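Long-range contacts in fat acid-binding protein (Eubacterium ventriosum, PDB 3NYI), which probably serves as a fatty-acid-binding protein of the DegV family, holding a stearic acid molecule in the crystal: residues A[6-12]-A[24-30]; A[67-73]-A[97-103]. One frame throughout, in Å; residues are numbered along the deposited sequence.

Interaction 1: residues A[6-12]-A[24-30]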
loop_
_atom_site.group_PDB
_atom_site.type_symbol
_atom_site.label_atom_id
_atom_site.label_comp_id
_atom_site.label_asym_id
_atom_site.label_seq_id
_atom_site.Cartn_x
_atom_site.Cartn_y
_atom_site.Cartn_z
ATOM N N LYS A 6 6.166 0.139 19.240
ATOM C CA LYS A 6 6.434 -0.873 18.252
ATOM C C LYS A 6 5.411 -0.725 17.125
ATOM O O LYS A 6 4.224 -1.022 17.304
ATOM C CB LYS A 6 6.372 -2.260 18.877
ATOM C CG LYS A 6 7.560 -2.568 19.763
ATOM C CD LYS A 6 8.840 -2.720 18.957
ATOM C CE LYS A 6 10.005 -3.105 19.870
ATOM N NZ LYS A 6 11.198 -3.582 19.118
ATOM N N ILE A 7 5.879 -0.227 15.983
ATOM C CA ILE A 7 5.030 -0.047 14.804
ATOM C C ILE A 7 4.889 -1.368 14.041
ATOM O O ILE A 7 5.881 -2.041 13.759
ATOM C CB ILE A 7 5.587 1.063 13.903
ATOM C CG1 ILE A 7 5.601 2.384 14.681
ATOM C CG2 ILE A 7 4.772 1.183 12.614
ATOM C CD1 ILE A 7 6.301 3.531 13.977
ATOM N N VAL A 8 3.647 -1.748 13.742
ATOM C CA VAL A 8 3.360 -2.966 12.999
ATOM C C VAL A 8 2.504 -2.625 11.767
ATOM O O VAL A 8 1.704 -1.690 11.797
ATOM C CB VAL A 8 2.613 -3.996 13.891
ATOM C CG1 VAL A 8 2.379 -5.331 13.146
ATOM C CG2 VAL A 8 3.383 -4.222 15.209
ATOM N N SER A 9 2.704 -3.355 10.676
ATOM C CA SER A 9 1.833 -3.217 9.503
ATOM C C SER A 9 1.636 -4.581 8.881
ATOM O O SER A 9 2.459 -5.478 9.096
ATOM C CB SER A 9 2.456 -2.270 8.471
ATOM O OG SER A 9 1.630 -2.146 7.311
ATOM N N ASP A 10 0.542 -4.753 8.135
ATOM C CA ASP A 10 0.391 -5.943 7.314
ATOM C C ASP A 10 1.259 -5.759 6.081
ATOM O O ASP A 10 1.722 -4.647 5.787
ATOM C CB ASP A 10 -1.086 -6.256 6.986
ATOM C CG ASP A 10 -1.754 -5.189 6.112
ATOM O OD1 ASP A 10 -1.038 -4.492 5.377
ATOM O OD2 ASP A 10 -3.007 -5.074 6.151
ATOM N N SER A 11 1.505 -6.844 5.363
ATOM C CA SER A 11 2.500 -6.807 4.291
ATOM C C SER A 11 2.066 -6.030 3.049
ATOM O O SER A 11 2.829 -5.926 2.088
ATOM C CB SER A 11 2.942 -8.224 3.898
ATOM O OG SER A 11 1.824 -8.994 3.498
ATOM N N ALA A 12 0.858 -5.473 3.063
ATOM C CA ALA A 12 0.389 -4.714 1.903
ATOM C C ALA A 12 1.148 -3.403 1.734
ATOM O O ALA A 12 1.089 -2.803 0.664
ATOM C CB ALA A 12 -1.134 -4.435 1.986
ATOM N N ASP A 24 12.602 -0.057 12.662
ATOM C CA ASP A 24 12.016 -1.034 13.574
ATOM C C ASP A 24 10.512 -1.264 13.337
ATOM O O ASP A 24 9.712 -1.204 14.272
ATOM C CB ASP A 24 12.270 -0.620 15.029
ATOM C CG ASP A 24 12.011 -1.748 16.007
ATOM O OD1 ASP A 24 12.145 -2.921 15.598
ATOM O OD2 ASP A 24 11.680 -1.461 17.180
ATOM N N VAL A 25 10.139 -1.518 12.086
ATOM C CA VAL A 25 8.749 -1.820 11.739
ATOM C C VAL A 25 8.599 -3.324 11.532
ATOM O O VAL A 25 9.407 -3.949 10.847
ATOM C CB VAL A 25 8.301 -1.059 10.473
ATOM C CG1 VAL A 25 6.907 -1.520 10.012
ATOM C CG2 VAL A 25 8.338 0.458 10.722
ATOM N N THR A 26 7.569 -3.896 12.140
ATOM C CA THR A 26 7.318 -5.328 12.074
ATOM C C THR A 26 6.171 -5.588 11.102
ATOM O O THR A 26 5.161 -4.882 11.128
ATOM C CB THR A 26 6.954 -5.859 13.459
ATOM O OG1 THR A 26 8.009 -5.526 14.375
ATOM C CG2 THR A 26 6.734 -7.386 13.433
ATOM N N ILE A 27 6.337 -6.583 10.237
ATOM C CA ILE A 27 5.320 -6.909 9.236
ATOM C C ILE A 27 4.546 -8.176 9.563
ATOM O O ILE A 27 5.132 -9.202 9.911
ATOM C CB ILE A 27 5.934 -7.044 7.838
ATOM C CG1 ILE A 27 6.541 -5.706 7.410
ATOM C CG2 ILE A 27 4.874 -7.505 6.823
ATOM C CD1 ILE A 27 5.526 -4.545 7.406
ATOM N N VAL A 28 3.218 -8.090 9.476
ATOM C CA VAL A 28 2.355 -9.275 9.543
ATOM C C VAL A 28 1.917 -9.625 8.121
ATOM O O VAL A 28 1.208 -8.851 7.460
ATOM C CB VAL A 28 1.128 -9.035 10.444
ATOM C CG1 VAL A 28 0.178 -10.272 10.451
ATOM C CG2 VAL A 28 1.574 -8.689 11.852
ATOM N N PRO A 29 2.348 -10.791 7.631
ATOM C CA PRO A 29 2.135 -11.141 6.217
ATOM C C PRO A 29 0.711 -11.559 5.836
ATOM O O PRO A 29 0.044 -12.306 6.571
ATOM C CB PRO A 29 3.068 -12.341 5.997
ATOM C CG PRO A 29 3.515 -12.796 7.343
ATOM C CD PRO A 29 3.063 -11.836 8.390
ATOM N N LEU A 30 0.267 -11.110 4.664
ATOM C CA LEU A 30 -0.866 -11.752 4.001
ATOM C C LEU A 30 -0.347 -13.011 3.310
ATOM O O LEU A 30 0.862 -13.247 3.292
ATOM C CB LEU A 30 -1.544 -10.794 3.012
ATOM C CG LEU A 30 -2.560 -9.875 3.707
ATOM C CD1 LEU A 30 -1.885 -8.680 4.418
ATOM C CD2 LEU A 30 -3.620 -9.374 2.718
HETATM O O HOH W 1 10.894 -5.325 16.952
HETATM O O HOH W 2 7.977 -2.981 15.169
HETATM O O HOH W 3 8.456 0.762 15.680
#
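Ser11 and Leu30 meet just past the end of strand 6-10: the Ser11 hydroxyl sits between its own backbone N and carbonyl carbon (chi1 58°), and from there OG accepts the Leu30 backbone N-H at 2.9 Å in an almost straight bond (170°). The same OG is hydrogen-bonded to Asp42 OD2. Beside it, Leu30 reaches back with one branch, CD1 lying 3.6 Å from Asp10 CB, while the Asp10 carboxylate is turned to other partners. Its OD1 takes the Ala12 N-H from above the carboxylate plane, closing an Asx turn, and its OD2 accepts from Ile92 N and is hydrogen-bonded to Ser99 OG. Further back, Val8 and Thr26 share with Asp10 and Val28 one face of the sheet, where Val8 CG1 crosses to Val28 CG2 at 3.7 Å. On the other face Ile7 CG2 meets Val25 CG2, and Ile27 lays CG2 against Ser11 CB and CD1 toward Ser9 CB. The backbone hydrogen bonds are those of a parallel pair, Thr26 N to Ile7 O, Ser9 N to Thr26 O and Val28 N to Ser9 O at 2.7 Å, with strand directions 29° apart. These are the two strands of a beta-alpha-beta unit whose connecting helix is 17-23; helix 70-81 packs on the Val8 face and helix 128-143 on the Ile7 face. Asp24 ends the connecting helix in a Schellman motif, and its carboxylate forms a salt bridge with Lys6, whose chain bends at chi2 to bring NZ 2.9 Å from Asp24 OD2, on the syn side of that oxygen. One water links Lys6 NZ to Asp24 OD1, and another accepts from Ile7 N while donating to Asp24 O. A third donates to both Ile7 O and Asp24 O and accepts from Thr26 OG1, bridging the two chains there.

Interaction 2: residues A[67-73]-A[97-103]. With STE (stearic acid), chain C.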
loop_
_atom_site.group_PDB
_atom_site.type_symbol
_atom_site.label_atom_id
_atom_site.label_comp_id
_atom_site.label_asym_id
_atom_site.label_seq_id
_atom_site.Cartn_x
_atom_site.Cartn_y
_atom_site.Cartn_z
ATOM N N LEU A 67 -6.272 -12.657 3.775
ATOM C CA LEU A 67 -5.966 -11.788 4.907
ATOM C C LEU A 67 -5.139 -12.526 5.971
ATOM O O LEU A 67 -5.176 -13.758 6.028
ATOM C CB LEU A 67 -7.284 -11.286 5.514
ATOM C CG LEU A 67 -8.079 -12.308 6.343
ATOM C CD1 LEU A 67 -9.281 -11.632 6.993
ATOM C CD2 LEU A 67 -8.526 -13.528 5.531
ATOM N N PRO A 68 -4.407 -11.788 6.832
ATOM C CA PRO A 68 -3.648 -12.510 7.871
ATOM C C PRO A 68 -4.609 -13.079 8.893
ATOM O O PRO A 68 -5.679 -12.497 9.106
ATOM C CB PRO A 68 -2.804 -11.413 8.544
ATOM C CG PRO A 68 -2.892 -10.193 7.599
ATOM C CD PRO A 68 -4.253 -10.323 6.947
ATOM N N SER A 69 -4.246 -14.197 9.517
ATOM C CA SER A 69 -5.117 -14.812 10.501
ATOM C C SER A 69 -5.108 -13.945 11.749
ATOM O O SER A 69 -4.109 -13.298 12.042
ATOM C CB SER A 69 -4.601 -16.218 10.865
ATOM O OG SER A 69 -3.359 -16.117 11.545
ATOM N N VAL A 70 -6.204 -13.963 12.497
ATOM C CA VAL A 70 -6.226 -13.359 13.828
ATOM C C VAL A 70 -5.025 -13.806 14.700
ATOM O O VAL A 70 -4.421 -12.995 15.403
ATOM C CB VAL A 70 -7.534 -13.711 14.560
ATOM C CG1 VAL A 70 -7.480 -13.259 16.015
ATOM C CG2 VAL A 70 -8.735 -13.122 13.839
ATOM N N GLU A 71 -4.685 -15.092 14.665
ATOM C CA GLU A 71 -3.581 -15.598 15.493
ATOM C C GLU A 71 -2.225 -14.994 15.130
ATOM O O GLU A 71 -1.383 -14.773 16.009
ATOM C CB GLU A 71 -3.480 -17.127 15.410
ATOM C CG GLU A 71 -4.729 -17.866 15.835
ATOM C CD GLU A 71 -4.878 -19.200 15.119
ATOM O OE1 GLU A 71 -5.109 -20.227 15.795
ATOM O OE2 GLU A 71 -4.753 -19.220 13.873
ATOM N N SER A 72 -2.009 -14.732 13.839
ATOM C CA SER A 72 -0.765 -14.108 13.365
ATOM C C SER A 72 -0.540 -12.714 13.952
ATOM O O SER A 72 0.553 -12.384 14.418
ATOM C CB SER A 72 -0.755 -14.009 11.840
ATOM O OG SER A 72 -0.607 -15.292 11.267
ATOM N N TYR A 73 -1.572 -11.888 13.899
ATOM C CA TYR A 73 -1.531 -10.595 14.572
ATOM C C TYR A 73 -1.349 -10.780 16.080
ATOM O O TYR A 73 -0.523 -10.121 16.696
ATOM C CB TYR A 73 -2.827 -9.841 14.332
ATOM C CG TYR A 73 -2.903 -9.085 13.018
ATOM C CD1 TYR A 73 -3.824 -9.440 12.037
ATOM C CD2 TYR A 73 -2.076 -7.994 12.776
ATOM C CE1 TYR A 73 -3.914 -8.732 10.836
ATOM C CE2 TYR A 73 -2.157 -7.284 11.585
ATOM C CZ TYR A 73 -3.078 -7.655 10.623
ATOM O OH TYR A 73 -3.146 -6.930 9.449
ATOM N N SER A 97 -9.917 -5.409 2.155
ATOM C CA SER A 97 -9.510 -6.619 2.869
ATOM C C SER A 97 -10.059 -6.635 4.276
ATOM O O SER A 97 -10.261 -5.588 4.873
ATOM C CB SER A 97 -7.975 -6.680 2.936
ATOM O OG SER A 97 -7.530 -7.759 3.728
ATOM N N GLY A 98 -10.267 -7.829 4.817
ATOM C CA GLY A 98 -10.638 -7.950 6.212
ATOM C C GLY A 98 -9.439 -7.962 7.154
ATOM O O GLY A 98 -9.581 -8.269 8.335
ATOM N N SER A 99 -8.264 -7.601 6.640
ATOM C CA SER A 99 -7.057 -7.519 7.462
ATOM C C SER A 99 -7.257 -6.698 8.743
ATOM O O SER A 99 -6.882 -7.125 9.832
ATOM C CB SER A 99 -5.893 -6.960 6.626
ATOM O OG SER A 99 -4.716 -6.857 7.401
ATOM N N TYR A 100 -7.825 -5.499 8.609
ATOM C CA TYR A 100 -8.082 -4.650 9.755
ATOM C C TYR A 100 -8.902 -5.374 10.814
ATOM O O TYR A 100 -8.604 -5.305 12.010
ATOM C CB TYR A 100 -8.822 -3.375 9.298
ATOM C CG TYR A 100 -9.364 -2.517 10.415
ATOM C CD1 TYR A 100 -8.548 -1.607 11.080
ATOM C CD2 TYR A 100 -10.713 -2.582 10.781
ATOM C CE1 TYR A 100 -9.047 -0.811 12.098
ATOM C CE2 TYR A 100 -11.224 -1.785 11.798
ATOM C CZ TYR A 100 -10.382 -0.903 12.454
ATOM O OH TYR A 100 -10.877 -0.095 13.453
ATOM N N ASN A 101 -9.949 -6.064 10.391
ATOM C CA ASN A 101 -10.797 -6.708 11.379
ATOM C C ASN A 101 -10.160 -7.941 12.029
ATOM O O ASN A 101 -10.506 -8.292 13.155
ATOM C CB ASN A 101 -12.191 -6.993 10.824
ATOM C CG ASN A 101 -13.116 -5.783 10.978
ATOM O OD1 ASN A 101 -13.462 -5.378 12.100
ATOM N ND2 ASN A 101 -13.470 -5.181 9.872
ATOM N N SER A 102 -9.220 -8.575 11.335
ATOM C CA SER A 102 -8.419 -9.620 11.990
ATOM C C SER A 102 -7.588 -9.009 13.099
ATOM O O SER A 102 -7.473 -9.567 14.190
ATOM C CB SER A 102 -7.500 -10.341 11.001
ATOM O OG SER A 102 -8.265 -11.024 10.042
ATOM N N ALA A 103 -7.020 -7.831 12.835
ATOM C CA ALA A 103 -6.181 -7.191 13.839
ATOM C C ALA A 103 -7.016 -6.728 15.032
ATOM O O ALA A 103 -6.560 -6.766 16.170
ATOM C CB ALA A 103 -5.397 -6.000 13.228
HETATM C C1 STE C . -7.073 -10.085 1.088
HETATM O O1 STE C . -7.667 -9.839 2.093
HETATM O O2 STE C . -7.289 -11.113 0.516
HETATM C C2 STE C . -6.216 -8.985 0.420
HETATM C C3 STE C . -7.001 -8.304 -0.730
HETATM C C4 STE C . -6.093 -7.285 -1.462
HETATM C C5 STE C . -6.909 -6.415 -2.445
HETATM C C6 STE C . -5.967 -5.449 -3.199
HETATM C C7 STE C . -6.740 -4.633 -4.267
HETATM C C8 STE C . -5.774 -3.581 -4.870
HETATM C C9 STE C . -6.474 -2.743 -5.965
HETATM C C10 STE C . -5.434 -1.774 -6.591
HETATM C C11 STE C . -5.208 -0.610 -5.624
HETATM C C12 STE C . -3.729 -0.293 -5.302
HETATM C C13 STE C . -2.719 -0.739 -6.372
HETATM C C14 STE C . -1.756 0.459 -6.596
HETATM C C15 STE C . -0.475 0.015 -7.338
HETATM C C16 STE C . 0.256 1.278 -7.858
HETATM C C17 STE C . 1.196 1.825 -6.762
HETATM C C18 STE C . 2.066 2.980 -7.309
#
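With CG held beside its own backbone N (chi1 -83°), Tyr73 carries its ring across to the start of helix 99-113, and Ser99, with OG extended away from its backbone N (chi1 179°), receives the phenol. Tyr73 OH donates to Ser99 OG at 2.6 Å, and that oxygen lies in the ring plane, at the edge. The ring face is used differently: Ala103 CB stands 3.7 Å from the ring centroid and only 3° off its normal, a CH-pi contact directly over the centre. Ala103 lies four residues, about one turn, after Ser99, and one tyrosine thus engages both, by its hydroxyl and by a face. Ser102, one residue before Ala103, sets its CB 3.9 Å from Tyr73 CD1 and its OG 3.1 Å from Pro68 O. Leu67 covers the start of the helix, with CD1 beside Ser102 OG and 3.6 Å from Gly98 O, and the Pro68 ring sets CD 3.5 Å from Ser99 OG. Val70 rests CG2 on Ser102 O. Gly98 is the N-cap of its helix, and Ser97 just before it makes an ST turn, OG accepting from Ser99 N. The same Ser97 OG donates to stearic acid O1 at 2.6 Å, so the serine that shapes the helix start also holds the ligand's carboxyl group; Thr65 adds a second hydrogen bond to the ligand. This is therefore the carboxyl end of the bound fatty acid's site. Ser99 OG has a second partner at the end of strand 6-10. Behind the contact, Tyr73 lies against Cys89 and Thr91 of strand 87-91, Pro68 and Tyr73 touch Val28 of strand 25-33, and Val70 continues along helix 99-113 to Asn105 and Ala106.

Both contacts are mainly buried, but interaction 1 is strand to strand within the sheet, while interaction 2 joins the starts of two helices, 70-81 and 99-113, with exposed Leu67 at its margin. Their chemistry follows: regular backbone bonds and aliphatic branches in the first, with a salt bridge and waters at the end next to Asp24; a phenol, serine hydroxyls and a ligand carboxyl group in the second. They meet directly. At the junction Asp10 OD2 lies 2.8 Å from Ser99 OG, a probable hydrogen bond, and Leu30 CD1 packs 3.7 Å from Pro68 CG. Stearic acid borders both, touching Leu30 in 24-30 and hydrogen-bonding to Ser97 in 97-103.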